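Local coordinates for ketol-acid reductoisomerase (uncultured archaeon GZfos26G2, PDB 4XDY), which catalyses the magnesium-dependent alkyl migration of (S)-2-acetolactate and the reduction, preferably by NADH, of the rearranged keto acid to (R)-2,3-dihydroxy-isovalerate, in branched-chain amino acid biosynthesis, at the interface of chains A and B. Sequence-based numbering; all coordinates share one arbitrary frame. Chains: chain A/B, Ketol-acid reductoisomerase.

The interface of chains A and B. Residues chain A 207, 236-237, 240; chain B 203, 207, 236, 240.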
ATOM      1  N   LEU A 207       1.680   3.846  -9.248  1.00 17.62           N
ATOM      2  CA  LEU A 207       0.631   3.551  -8.276  1.00 17.59           C
ATOM      3  C   LEU A 207      -0.628   4.426  -8.521  1.00 19.19           C
ATOM      4  O   LEU A 207      -1.725   3.907  -8.620  1.00 18.06           O
ATOM      5  CB  LEU A 207       1.124   3.799  -6.871  1.00 19.09           C
ATOM      6  CG  LEU A 207       0.036   3.806  -5.763  1.00 19.94           C
ATOM      7  CD1 LEU A 207      -0.534   2.390  -5.609  1.00 20.14           C
ATOM      8  CD2 LEU A 207       0.623   4.263  -4.439  1.00 21.24           C
ATOM      9  N   MET A 236      -6.355  -0.978  -1.257  1.00 15.67           N
ATOM     10  CA  MET A 236      -4.960  -1.122  -1.676  1.00 16.90           C
ATOM     11  C   MET A 236      -3.999  -1.141  -0.510  1.00 17.99           C
ATOM     12  O   MET A 236      -3.012  -1.922  -0.485  1.00 18.06           O
ATOM     13  CB  MET A 236      -4.601  -0.014  -2.609  1.00 17.53           C
ATOM     14  CG  MET A 236      -3.209  -0.042  -3.216  1.00 19.73           C
ATOM     15  SD  MET A 236      -2.980  -1.468  -4.362  1.00 19.03           S
ATOM     16  CE  MET A 236      -3.537  -0.680  -5.823  1.00 20.05           C
ATOM     17  N   LYS A 237      -4.300  -0.328   0.506  1.00 17.79           N
ATOM     18  CA  LYS A 237      -3.455  -0.328   1.692  1.00 18.72           C
ATOM     19  C   LYS A 237      -3.474  -1.640   2.433  1.00 19.25           C
ATOM     20  O   LYS A 237      -2.456  -2.124   2.990  1.00 18.04           O
ATOM     21  CB  LYS A 237      -3.917   0.837   2.606  1.00 20.13           C
ATOM     22  CG  LYS A 237      -3.147   0.980   3.936  1.00 20.54           C
ATOM     23  CD  LYS A 237      -3.823   0.319   5.126  1.00 23.30           C
ATOM     24  CE  LYS A 237      -3.241   0.847   6.426  1.00 22.61           C
ATOM     25  NZ  LYS A 237      -1.824   0.448   6.653  1.00 22.09           N
ATOM     26  N   VAL A 240      -1.374  -4.161   0.232  1.00 19.23           N
ATOM     27  CA  VAL A 240       0.045  -3.848   0.270  1.00 19.06           C
ATOM     28  C   VAL A 240       0.647  -4.152   1.614  1.00 19.90           C
ATOM     29  O   VAL A 240       1.835  -4.628   1.696  1.00 17.95           O
ATOM     30  CB  VAL A 240       0.308  -2.387  -0.188  1.00 20.81           C
ATOM     31  CG1 VAL A 240       1.740  -2.019   0.025  1.00 22.75           C
ATOM     32  CG2 VAL A 240      -0.062  -2.177  -1.642  1.00 20.55           C
TER
ATOM     33  N   LEU B 203      -5.768  -4.358  -7.342  1.00 13.96           N
ATOM     34  CA  LEU B 203      -5.299  -4.730  -6.057  1.00 14.85           C
ATOM     35  C   LEU B 203      -4.255  -5.855  -6.065  1.00 16.35           C
ATOM     36  O   LEU B 203      -3.275  -5.791  -5.265  1.00 16.25           O
ATOM     37  CB  LEU B 203      -6.463  -5.163  -5.179  1.00 16.59           C
ATOM     38  CG  LEU B 203      -7.540  -4.128  -4.773  1.00 16.09           C
ATOM     39  CD1 LEU B 203      -8.686  -4.834  -4.053  1.00 15.74           C
ATOM     40  CD2 LEU B 203      -6.891  -3.009  -3.976  1.00 17.28           C
ATOM     41  N   LEU B 207      -1.219  -4.528  -9.031  1.00 17.76           N
ATOM     42  CA  LEU B 207      -0.192  -4.158  -8.058  1.00 17.86           C
ATOM     43  C   LEU B 207       1.043  -5.029  -8.217  1.00 18.37           C
ATOM     44  O   LEU B 207       2.199  -4.518  -8.274  1.00 16.53           O
ATOM     45  CB  LEU B 207      -0.762  -4.298  -6.648  1.00 16.95           C
ATOM     46  CG  LEU B 207       0.237  -4.221  -5.513  1.00 17.98           C
ATOM     47  CD1 LEU B 207       0.791  -2.818  -5.423  1.00 18.91           C
ATOM     48  CD2 LEU B 207      -0.319  -4.759  -4.201  1.00 22.18           C
ATOM     49  N   MET B 236       6.459   0.839  -1.057  1.00 17.20           N
ATOM     50  CA  MET B 236       5.095   0.941  -1.539  1.00 17.76           C
ATOM     51  C   MET B 236       4.097   1.107  -0.385  1.00 18.42           C
ATOM     52  O   MET B 236       3.118   1.889  -0.469  1.00 19.65           O
ATOM     53  CB  MET B 236       4.744  -0.191  -2.447  1.00 17.19           C
ATOM     54  CG  MET B 236       3.300  -0.126  -3.050  1.00 18.86           C
ATOM     55  SD  MET B 236       3.210   1.143  -4.286  1.00 19.58           S
ATOM     56  CE  MET B 236       3.862   0.309  -5.682  1.00 21.05           C
ATOM     57  N   VAL B 240       1.477   4.106  -0.017  1.00 16.64           N
ATOM     58  CA  VAL B 240       0.072   3.817   0.027  1.00 17.74           C
ATOM     59  C   VAL B 240      -0.631   4.266   1.338  1.00 18.36           C
ATOM     60  O   VAL B 240      -1.812   4.704   1.321  1.00 18.19           O
ATOM     61  CB  VAL B 240      -0.227   2.340  -0.333  1.00 18.93           C
ATOM     62  CG1 VAL B 240      -1.693   1.995  -0.259  1.00 21.57           C
ATOM     63  CG2 VAL B 240       0.235   2.050  -1.747  1.00 20.43           C
TER
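At chi1 168° A:Leu207 swings CG away from its main-chain N, to the carbonyl side, and B:Val240 sets CG2 opposite its own carbonyl carbon, which aims the two side chains at each other: methyl CD2 of A:Leu207 meets CG2 of B:Val240 at 3.5 Å. The chain-exchanged pair repeats this, CG2 of A:Val240 lying 3.6 Å from CD2 of B:Leu207, as expected for the two-fold axis of this homodimer. In both pairs the side chains cross obliquely, methyl against methyl. The residues come from helices 205-220 and 225-254 of each subunit; here helices of the two C-terminal knotted domains pack against each other.

The other branch of B:Val240 works in a different direction. Its CG1 rests on the backbone of the opposite long helix, 3.5 Å from CA of A:Lys237, and also touches CG of A:Met236 at 3.9 Å, the two side chains meeting at about a right angle. The two methyls of B:Val240 thus face a leucine on one side and helix backbone on the other, with 51 Å² hidden by chain A.

A:Met236 is bent at chi2 and chi3 (67° and 89°), a fold that brings SD to 4.1 Å from CD1 of B:Leu207; the sulfur of B:Met236 is placed much alike but nearest the other methyl, 4.1 Å from CD2 of A:Leu207. With an alanine at A:Leu207, CG and both methyls are gone, which would probably cost B:Val240 CG2 and the B:Met236 sulfur these contacts and open a gap between the helices. At the margin, B:Leu203, from helix 188-203, sets methyl CD2 beside the A:Met236 main chain, 3.4 Å from its amide N.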